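Local coordinates for protein GDP-mannose-dependent alpha-(1-6)-phosphatidylinositol monomannoside mannosyltransferase (Corynebacterium glutamicum, PDB 3OKP) that is a mannosyltransferase of the GT-B class, built from two Rossmann-like domains that face each other across a cleft, at residues A[281-285]-A[286-290]; A[148-151]-A[152-156]; A[317-320]-A[321-324]; A[244-247]-A[248-251]. All coordinates share one frame; numbering follows the deposited sequence. Where two conformers were deposited one is given.

Interaction 1 (A[281-285]-A[286-290]); sequences RTRGG and GLDVE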
loop_
_atom_site.group_PDB
_atom_site.type_symbol
_atom_site.label_atom_id
_atom_site.label_comp_id
_atom_site.label_asym_id
_atom_site.label_seq_id
_atom_site.Cartn_x
_atom_site.Cartn_y
_atom_site.Cartn_z
ATOM N N ARG A 281 -8.631 -12.822 -0.007
ATOM C CA ARG A 281 -9.745 -13.191 0.863
ATOM C C ARG A 281 -9.454 -12.785 2.306
ATOM O O ARG A 281 -8.297 -12.781 2.739
ATOM C CB ARG A 281 -10.052 -14.694 0.775
ATOM C CG ARG A 281 -8.974 -15.605 1.352
ATOM C CD ARG A 281 -9.438 -17.054 1.396
ATOM N NE ARG A 281 -8.395 -17.945 1.900
ATOM C CZ ARG A 281 -7.424 -18.474 1.158
ATOM N NH1 ARG A 281 -7.348 -18.206 -0.139
ATOM N NH2 ARG A 281 -6.523 -19.273 1.718
ATOM N N THR A 282 -10.505 -12.437 3.042
ATOM C CA THR A 282 -10.373 -12.113 4.460
ATOM C C THR A 282 -10.298 -13.395 5.285
ATOM O O THR A 282 -11.096 -14.315 5.096
ATOM C CB THR A 282 -11.523 -11.203 4.942
ATOM O OG1 THR A 282 -11.499 -9.987 4.189
ATOM C CG2 THR A 282 -11.379 -10.869 6.427
ATOM N N ARG A 283 -9.313 -13.444 6.179
ATOM C CA ARG A 283 -9.076 -14.588 7.052
ATOM C C ARG A 283 -8.838 -14.117 8.484
ATOM O O ARG A 283 -9.135 -12.969 8.826
ATOM C CB ARG A 283 -7.854 -15.374 6.569
ATOM C CG ARG A 283 -8.075 -16.195 5.311
ATOM C CD ARG A 283 -6.760 -16.716 4.748
ATOM N NE ARG A 283 -5.776 -16.998 5.793
ATOM C CZ ARG A 283 -5.554 -18.190 6.338
ATOM N NH1 ARG A 283 -6.236 -19.261 5.947
ATOM N NH2 ARG A 283 -4.633 -18.312 7.278
ATOM N N GLY A 284 -8.293 -15.009 9.311
ATOM C CA GLY A 284 -7.887 -14.685 10.677
ATOM C C GLY A 284 -8.991 -14.087 11.527
ATOM O O GLY A 284 -8.747 -13.173 12.315
ATOM N N GLY A 285 -10.206 -14.606 11.358
ATOM C CA GLY A 285 -11.370 -14.144 12.111
ATOM C C GLY A 285 -11.792 -12.723 11.790
ATOM O O GLY A 285 -12.396 -12.054 12.625
ATOM N N GLY A 286 -11.475 -12.266 10.579
ATOM C CA GLY A 286 -11.745 -10.889 10.163
ATOM C C GLY A 286 -10.569 -9.938 10.329
ATOM O O GLY A 286 -10.644 -8.773 9.925
ATOM N N LEU A 287 -9.477 -10.432 10.912
ATOM C CA LEU A 287 -8.298 -9.606 11.202
ATOM C C LEU A 287 -7.198 -9.708 10.138
ATOM O O LEU A 287 -6.384 -8.787 9.992
ATOM C CB LEU A 287 -7.744 -9.940 12.596
ATOM C CG LEU A 287 -8.210 -9.127 13.818
ATOM C CD1 LEU A 287 -9.558 -8.421 13.634
ATOM C CD2 LEU A 287 -8.228 -10.004 15.065
ATOM N N ASP A 288 -7.170 -10.831 9.419
ATOM C CA ASP A 288 -6.251 -11.016 8.305
ATOM C C ASP A 288 -6.937 -10.510 7.033
ATOM O O ASP A 288 -7.646 -11.257 6.351
ATOM C CB ASP A 288 -5.857 -12.492 8.192
ATOM C CG ASP A 288 -4.597 -12.707 7.378
ATOM O OD1 ASP A 288 -3.737 -11.801 7.341
ATOM O OD2 ASP A 288 -4.467 -13.795 6.778
ATOM N N VAL A 289 -6.725 -9.234 6.732
ATOM C CA VAL A 289 -7.491 -8.553 5.699
ATOM C C VAL A 289 -6.621 -7.660 4.811
ATOM O O VAL A 289 -5.594 -7.134 5.255
ATOM C CB VAL A 289 -8.658 -7.743 6.358
ATOM C CG1 VAL A 289 -8.128 -6.553 7.178
ATOM C CG2 VAL A 289 -9.675 -7.299 5.335
ATOM N N GLU A 290 -7.038 -7.511 3.555
ATOM C CA GLU A 290 -6.385 -6.610 2.618
ATOM C C GLU A 290 -6.860 -5.184 2.879
ATOM O O GLU A 290 -8.000 -4.836 2.567
ATOM C CB GLU A 290 -6.681 -7.036 1.173
ATOM C CG GLU A 290 -5.774 -6.405 0.124
ATOM C CD GLU A 290 -4.315 -6.804 0.283
ATOM O OE1 GLU A 290 -4.027 -8.009 0.442
ATOM O OE2 GLU A 290 -3.453 -5.905 0.243
#

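Interaction 2 (A[148-151]-A[152-156]); sequences SQYT and LRRFK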
loop_
_atom_site.group_PDB
_atom_site.type_symbol
_atom_site.label_atom_id
_atom_site.label_comp_id
_atom_site.label_asym_id
_atom_site.label_seq_id
_atom_site.Cartn_x
_atom_site.Cartn_y
_atom_site.Cartn_z
ATOM N N SER A 148 -8.508 3.222 3.477
ATOM C CA SER A 148 -9.685 2.761 2.735
ATOM C C SER A 148 -10.978 2.989 3.513
ATOM O O SER A 148 -10.963 3.118 4.739
ATOM C CB SER A 148 -9.550 1.276 2.374
ATOM O OG SER A 148 -9.407 0.473 3.535
ATOM N N GLN A 149 -12.097 3.034 2.791
ATOM C CA GLN A 149 -13.413 3.122 3.418
ATOM C C GLN A 149 -13.671 1.907 4.304
ATOM O O GLN A 149 -14.385 2.004 5.306
ATOM C CB GLN A 149 -14.517 3.260 2.367
ATOM C CG GLN A 149 -14.491 4.577 1.587
ATOM C CD GLN A 149 -14.680 5.811 2.468
ATOM O OE1 GLN A 149 -14.067 6.853 2.228
ATOM N NE2 GLN A 149 -15.529 5.698 3.486
ATOM N N TYR A 150 -13.077 0.772 3.933
ATOM C CA TYR A 150 -13.148 -0.439 4.744
ATOM C C TYR A 150 -12.538 -0.255 6.135
ATOM O O TYR A 150 -13.202 -0.520 7.140
ATOM C CB TYR A 150 -12.486 -1.633 4.043
ATOM C CG TYR A 150 -12.507 -2.879 4.898
ATOM C CD1 TYR A 150 -13.634 -3.697 4.935
ATOM C CD2 TYR A 150 -11.411 -3.227 5.696
ATOM C CE1 TYR A 150 -13.672 -4.835 5.727
ATOM C CE2 TYR A 150 -11.440 -4.366 6.496
ATOM C CZ TYR A 150 -12.574 -5.164 6.505
ATOM O OH TYR A 150 -12.622 -6.296 7.290
ATOM N N THR A 151 -11.279 0.184 6.192
ATOM C CA THR A 151 -10.597 0.366 7.480
ATOM C C THR A 151 -11.316 1.404 8.334
ATOM O O THR A 151 -11.485 1.205 9.541
ATOM C CB THR A 151 -9.091 0.722 7.344
ATOM O OG1 THR A 151 -8.935 1.954 6.627
ATOM C CG2 THR A 151 -8.329 -0.396 6.637
ATOM N N LEU A 152 -11.759 2.489 7.696
ATOM C CA LEU A 152 -12.559 3.515 8.365
ATOM C C LEU A 152 -13.794 2.935 9.060
ATOM O O LEU A 152 -14.038 3.225 10.231
ATOM C CB LEU A 152 -12.969 4.630 7.391
ATOM C CG LEU A 152 -13.772 5.789 8.003
ATOM C CD1 LEU A 152 -12.941 6.553 9.038
ATOM C CD2 LEU A 152 -14.304 6.731 6.939
ATOM N N ARG A 153 -14.562 2.114 8.345
ATOM C CA ARG A 153 -15.747 1.473 8.924
ATOM C C ARG A 153 -15.406 0.632 10.159
ATOM O O ARG A 153 -16.155 0.633 11.140
ATOM C CB ARG A 153 -16.477 0.622 7.880
ATOM C CG ARG A 153 -17.800 0.033 8.378
ATOM C CD ARG A 153 -18.585 -0.667 7.273
ATOM N NE ARG A 153 -17.997 -1.946 6.875
ATOM C CZ ARG A 153 -17.310 -2.140 5.753
ATOM N NH1 ARG A 153 -17.113 -1.137 4.901
ATOM N NH2 ARG A 153 -16.819 -3.341 5.477
ATOM N N ARG A 154 -14.274 -0.069 10.108
ATOM C CA ARG A 154 -13.852 -0.948 11.201
ATOM C C ARG A 154 -13.501 -0.207 12.499
ATOM O O ARG A 154 -13.768 -0.717 13.590
ATOM C CB ARG A 154 -12.672 -1.837 10.773
ATOM C CG ARG A 154 -12.942 -2.823 9.617
ATOM C CD ARG A 154 -13.947 -3.933 9.958
ATOM N NE ARG A 154 -13.584 -4.686 11.162
ATOM C CZ ARG A 154 -12.923 -5.843 11.175
ATOM N NH1 ARG A 154 -12.530 -6.417 10.044
ATOM N NH2 ARG A 154 -12.655 -6.430 12.333
ATOM N N PHE A 155 -12.910 0.987 12.392
ATOM C CA PHE A 155 -12.425 1.693 13.589
ATOM C C PHE A 155 -13.001 3.089 13.887
ATOM O O PHE A 155 -12.618 3.715 14.883
ATOM C CB PHE A 155 -10.882 1.728 13.636
ATOM C CG PHE A 155 -10.230 2.451 12.474
ATOM C CD1 PHE A 155 -9.167 1.866 11.793
ATOM C CD2 PHE A 155 -10.659 3.720 12.076
ATOM C CE1 PHE A 155 -8.549 2.521 10.730
ATOM C CE2 PHE A 155 -10.050 4.380 11.017
ATOM C CZ PHE A 155 -8.992 3.779 10.341
ATOM N N LYS A 156 -13.912 3.568 13.039
ATOM C CA LYS A 156 -14.464 4.925 13.179
ATOM C C LYS A 156 -15.078 5.198 14.557
ATOM O O LYS A 156 -14.769 6.213 15.185
ATOM C CB LYS A 156 -15.484 5.226 12.076
ATOM C CG LYS A 156 -15.789 6.712 11.908
ATOM C CD LYS A 156 -16.910 6.948 10.904
ATOM C CE LYS A 156 -17.102 8.432 10.617
ATOM N NZ LYS A 156 -17.630 9.187 11.795
#

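Interaction 3 (A[317-320]-A[321-324]); sequences TVTP and ATGL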
loop_
_atom_site.group_PDB
_atom_site.type_symbol
_atom_site.label_atom_id
_atom_site.label_comp_id
_atom_site.label_asym_id
_atom_site.label_seq_id
_atom_site.Cartn_x
_atom_site.Cartn_y
_atom_site.Cartn_z
ATOM N N THR A 317 -9.930 -0.370 -5.127
ATOM C CA THR A 317 -8.813 -0.020 -6.012
ATOM C C THR A 317 -9.192 -0.004 -7.494
ATOM O O THR A 317 -8.513 0.635 -8.301
ATOM C CB THR A 317 -7.607 -0.969 -5.830
ATOM O OG1 THR A 317 -7.989 -2.304 -6.176
ATOM C CG2 THR A 317 -7.092 -0.934 -4.392
ATOM N N VAL A 318 -10.270 -0.706 -7.840
ATOM C CA VAL A 318 -10.687 -0.868 -9.236
ATOM C C VAL A 318 -12.077 -0.291 -9.521
ATOM O O VAL A 318 -12.883 -0.096 -8.608
ATOM C CB VAL A 318 -10.655 -2.361 -9.685
ATOM C CG1 VAL A 318 -9.231 -2.919 -9.630
ATOM C CG2 VAL A 318 -11.620 -3.215 -8.852
ATOM N N THR A 319 -12.334 -0.014 -10.798
ATOM C CA THR A 319 -13.663 0.373 -11.273
ATOM C C THR A 319 -14.138 -0.707 -12.252
ATOM O O THR A 319 -13.324 -1.513 -12.704
ATOM C CB THR A 319 -13.648 1.754 -11.986
ATOM O OG1 THR A 319 -13.102 1.616 -13.301
ATOM C CG2 THR A 319 -12.837 2.786 -11.196
ATOM N N PRO A 320 -15.450 -0.739 -12.577
ATOM C CA PRO A 320 -15.945 -1.680 -13.592
ATOM C C PRO A 320 -15.220 -1.581 -14.942
ATOM O O PRO A 320 -15.215 -2.545 -15.708
ATOM C CB PRO A 320 -17.415 -1.281 -13.748
ATOM C CG PRO A 320 -17.774 -0.689 -12.431
ATOM C CD PRO A 320 -16.549 0.062 -12.005
ATOM N N ALA A 321 -14.609 -0.430 -15.223
ATOM C CA ALA A 321 -13.844 -0.245 -16.458
ATOM C C ALA A 321 -12.433 -0.839 -16.403
ATOM O O ALA A 321 -11.858 -1.166 -17.440
ATOM C CB ALA A 321 -13.780 1.234 -16.829
ATOM N N THR A 322 -11.878 -0.982 -15.202
ATOM C CA THR A 322 -10.452 -1.303 -15.061
ATOM C C THR A 322 -10.165 -2.716 -14.560
ATOM O O THR A 322 -9.073 -3.255 -14.782
ATOM C CB THR A 322 -9.724 -0.294 -14.133
ATOM O OG1 THR A 322 -10.055 -0.564 -12.764
ATOM C CG2 THR A 322 -10.092 1.142 -14.481
ATOM N N GLY A 323 -11.137 -3.307 -13.873
ATOM C CA GLY A 323 -10.918 -4.578 -13.201
ATOM C C GLY A 323 -12.186 -5.293 -12.789
ATOM O O GLY A 323 -13.286 -4.751 -12.903
ATOM N N LEU A 324 -12.016 -6.522 -12.312
ATOM C CA LEU A 324 -13.123 -7.338 -11.839
ATOM C C LEU A 324 -12.865 -7.772 -10.404
ATOM O O LEU A 324 -11.720 -8.016 -10.015
ATOM C CB LEU A 324 -13.309 -8.562 -12.745
ATOM C CG LEU A 324 -13.737 -8.291 -14.195
ATOM C CD1 LEU A 324 -13.201 -9.357 -15.145
ATOM C CD2 LEU A 324 -15.253 -8.161 -14.314
#

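Interaction 4 (A[244-247]-A[248-251]); sequences LRRL and ATDV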
loop_
_atom_site.group_PDB
_atom_site.type_symbol
_atom_site.label_atom_id
_atom_site.label_comp_id
_atom_site.label_asym_id
_atom_site.label_seq_id
_atom_site.Cartn_x
_atom_site.Cartn_y
_atom_site.Cartn_z
ATOM N N LEU A 244 1.954 -23.903 -1.591
ATOM C CA LEU A 244 1.617 -23.480 -2.953
ATOM C C LEU A 244 2.228 -24.407 -4.008
ATOM O O LEU A 244 1.566 -24.776 -4.977
ATOM C CB LEU A 244 2.043 -22.027 -3.200
ATOM C CG LEU A 244 1.293 -20.926 -2.436
ATOM C CD1 LEU A 244 1.907 -19.559 -2.704
ATOM C CD2 LEU A 244 -0.198 -20.925 -2.770
ATOM N N ARG A 245 3.489 -24.785 -3.803
ATOM C CA ARG A 245 4.171 -25.712 -4.709
ATOM C C ARG A 245 3.478 -27.079 -4.736
ATOM O O ARG A 245 3.338 -27.683 -5.801
ATOM C CB ARG A 245 5.648 -25.857 -4.330
ATOM C CG ARG A 245 6.500 -24.627 -4.626
ATOM C CD ARG A 245 7.958 -24.882 -4.269
ATOM N NE ARG A 245 8.848 -23.782 -4.647
ATOM C CZ ARG A 245 9.404 -23.632 -5.850
ATOM N NH1 ARG A 245 9.163 -24.507 -6.821
ATOM N NH2 ARG A 245 10.203 -22.601 -6.084
ATOM N N ARG A 246 3.032 -27.547 -3.569
ATOM C CA ARG A 246 2.310 -28.818 -3.464
ATOM C C ARG A 246 0.962 -28.752 -4.188
ATOM O O ARG A 246 0.577 -29.688 -4.890
ATOM C CB ARG A 246 2.109 -29.214 -1.998
ATOM C CG ARG A 246 1.848 -30.705 -1.793
ATOM C CD ARG A 246 1.315 -31.023 -0.398
ATOM N NE ARG A 246 -0.076 -30.600 -0.234
ATOM C CZ ARG A 246 -0.481 -29.612 0.560
ATOM N NH1 ARG A 246 0.392 -28.933 1.295
ATOM N NH2 ARG A 246 -1.772 -29.310 0.627
ATOM N N LEU A 247 0.258 -27.636 -4.014
ATOM C CA LEU A 247 -1.004 -27.387 -4.711
ATOM C C LEU A 247 -0.834 -27.377 -6.230
ATOM O O LEU A 247 -1.717 -27.821 -6.961
ATOM C CB LEU A 247 -1.617 -26.064 -4.235
ATOM C CG LEU A 247 -2.811 -26.033 -3.265
ATOM C CD1 LEU A 247 -3.014 -27.312 -2.446
ATOM C CD2 LEU A 247 -2.720 -24.811 -2.357
ATOM N N ALA A 248 0.316 -26.889 -6.690
ATOM C CA ALA A 248 0.584 -26.728 -8.117
ATOM C C ALA A 248 1.191 -27.963 -8.796
ATOM O O ALA A 248 1.538 -27.906 -9.976
ATOM C CB ALA A 248 1.468 -25.504 -8.346
ATOM N N THR A 249 1.296 -29.070 -8.059
ATOM C CA THR A 249 1.989 -30.282 -8.532
ATOM C C THR A 249 1.472 -30.820 -9.871
ATOM O O THR A 249 2.266 -31.207 -10.730
ATOM C CB THR A 249 1.975 -31.418 -7.471
ATOM O OG1 THR A 249 2.381 -30.898 -6.201
ATOM C CG2 THR A 249 2.930 -32.543 -7.863
ATOM N N ASP A 250 0.152 -30.833 -10.048
ATOM C CA ASP A 250 -0.451 -31.372 -11.272
ATOM C C ASP A 250 -0.595 -30.340 -12.394
ATOM O O ASP A 250 -1.025 -30.678 -13.501
ATOM C CB ASP A 250 -1.797 -32.037 -10.958
ATOM C CG ASP A 250 -1.651 -33.251 -10.052
ATOM O OD1 ASP A 250 -0.641 -33.980 -10.179
ATOM O OD2 ASP A 250 -2.549 -33.478 -9.213
ATOM N N VAL A 251 -0.233 -29.091 -12.108
ATOM C CA VAL A 251 -0.248 -28.017 -13.110
ATOM C C VAL A 251 1.140 -27.376 -13.263
ATOM O O VAL A 251 1.266 -26.215 -13.656
ATOM C CB VAL A 251 -1.327 -26.938 -12.794
ATOM C CG1 VAL A 251 -2.730 -27.505 -12.980
ATOM C CG2 VAL A 251 -1.157 -26.372 -11.377
#

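Interaction 1 (A[281-285]-A[286-290])
Arg-283 and Asp-288 face each other at the mouth of a short hairpin-like loop, where their side chains run next to one another in the same direction. Arg-283 CB packs against the Asp-288 side chain, 3.7 Å from OD2 in one of its two conformers. The chain then extends as far as CD and bends there (chi3 32°), swinging NE back to 3.6 Å from Asp-288 OD2. The resulting salt bridge is long and, resting on that conformer, tentative; the carboxylate oxygen lies at the guanidinium edge, close to its plane, while the two flat groups stand nearly perpendicular. The arginine side chain also touches Pro-209 and Arg-210. The two backbones are tied by a straight bond from Arg-283 N to Asp-288 O (2.8 Å, 179° at the hydrogen). Arg-283 O in turn accepts from Gly-286 N and Asp-288 N, both at 3.0 Å, one on each face of its carbonyl plane. Leu-287 and Asp-288 both oppose Arg-283, a classic beta bulge, and all three glycines of the turn have positive phi. On the other side, Thr-282 OG1, hydrogen-bonded to Ser-311, lies 3.4 Å from Val-289 CG2. The loop links strand 275-278 to helix 294-301: its Leu-287 and Val-289 lean on Arg-154 and Tyr-150 of helix 149-159, while Glu-290 at its end touches the bound guanosine-5'-diphosphate-alpha-D-mannose.

Interaction 2 (A[148-151]-A[152-156])
Tyr-150 and Arg-154, one helical turn apart, are joined by a polar bond at their ends and by packing along their lengths. In the polar bond, Arg-154 NH1 donates to Tyr-150 OH over 2.8 Å, the hydroxyl oxygen lying almost exactly in the guanidinium plane; that plane stands nearly at right angles to the phenol ring. The packing is a CH-pi contact: with CG anti to its carbonyl carbon (chi1 -63°), the arginine lays this atom over one ring face, 4.1 Å from the centroid; bends at chi2 and chi3 bring NH1 round to the hydroxyl. Arg-153 reaches the same ring obliquely, with NH2 3.3 Å from Tyr-150 CD1. The backbone bonds are those of an alpha-helix, from Leu-152 N to Ser-148 O (3.1 Å) and onward. Ser-148 is the N-cap of helix 149-159, the crossover helix of a beta-alpha-beta unit between strands 143-146 and 164-167; its OG accepts from Thr-151 N at 3.3 Å and also bonds Gly-291 O. Glu-316 accepts from the first two amides of the helix, Gln-149 N and Tyr-150 N. A further contact sets a carbonyl against an aromatic face. Phe-155 has CG lodged between its own N and carbonyl carbon (chi1 61°), which folds the ring back along the helix until Thr-151 O sits 3.2 Å above its plane, over the ring centre. Phe-159 meets this buried ring edge-to-face.

Interaction 3 (A[317-320]-A[321-324])
Thr-319 and Thr-322 hold a tight turn together through both backbone and hydroxyl groups. Thr-319 N donates to Thr-322 OG1 over 3.1 Å, nearly straight at 169°. The acceptor hydroxyl is placed by its torsion, with OG1 lying between the residue's own N and carbonyl carbon (chi1 76°), and it is also hydrogen-bonded to Gln-300 OE1. Thr-319 O takes two amides: Thr-322 N at 2.9 Å, well above the carbonyl plane, and Gly-323 N at 3.1 Å, nearly in line with the C=O bond. The first of these closes a type I beta turn with Pro-320 and Ala-321 at its corners, and the second carries the chain into strand 323-325, an edge strand of the parallel sheet in the C-terminal Rossmann-like domain. Ala-321 N finds a weak bond to Thr-319 OG1 at 3.2 Å, and Thr-322 CG2 lies 3.3 Å from that same oxygen. Val-318 packs alongside, with CB 3.6 Å from Thr-322 OG1 and 4.2 Å from Gly-323 CA. Gln-300 of helix 294-301 also binds through its amide nitrogen to Thr-317 O, while the Thr-319 and Thr-322 side chains touch His-358 of helix 345-362.

Interaction 4 (A[244-247]-A[248-251])
Leu-244 and Ala-248 meet near the C-terminal end of helix 241-247, the crossover helix between parallel strands 231-235 and 255-259 of the Rossmann-like C-terminal domain. Leu-244 O receives Ala-248 N at 3.0 Å, an i to i+4 bond that is bent to 135° at the hydrogen; Ala-248 CB lies 3.4 Å from the same carbonyl oxygen. The leucine side chain packs on helix 213-226 and on Phe-257. Next comes Arg-245, whose carbonyl oxygen gets a second, weak share of the Ala-248 amide at 3.2 Å, as happens where an alpha-helix tightens toward 3-10 geometry. Its guanidinium is engaged elsewhere, in a salt bridge from NE to Glu-241. Arg-246 O then takes over as acceptor and is approached twice by Thr-249: by N in a weak bond at 3.3 Å, and by the hydroxyl. Leu-247 follows, its side chain touching Asp-214 of helix 213-226. Ala-248, the first residue to leave helical angles, is buried against Val-255 and Phe-257, and its own carbonyl accepts from Val-251 N at 3.0 Å, so the chain coils once more before the strand. At the Thr-249 hydroxyl, OG1 sits anti to its own carbonyl carbon (chi1 -49°), which places it 2.5 Å from Arg-246 O, shorter than a usual hydrogen bond, so that its exact length is doubtful.

Overall arrangement
Along the chain the order is interaction 2, 4, 1, 3. Interaction 2 begins helix 149-159 in the N-terminal half, whereas the other three belong to the C-terminal half: interaction 4 near the C-terminal end of helix 241-247 and in the loop that follows, interaction 1 in the loop after central strand 275-278, and interaction 3 leading into edge strand 323-325. Only interactions 1 and 2 touch, their centres 14 Å apart: Arg-154 NH1 probably bonds Gly-286 O (3.0 Å). They thus join the two halves across the cleft beside the bound guanosine-5'-diphosphate-alpha-D-mannose. Interactions 2 and 4 are farthest apart, with centres about 36 Å from each other.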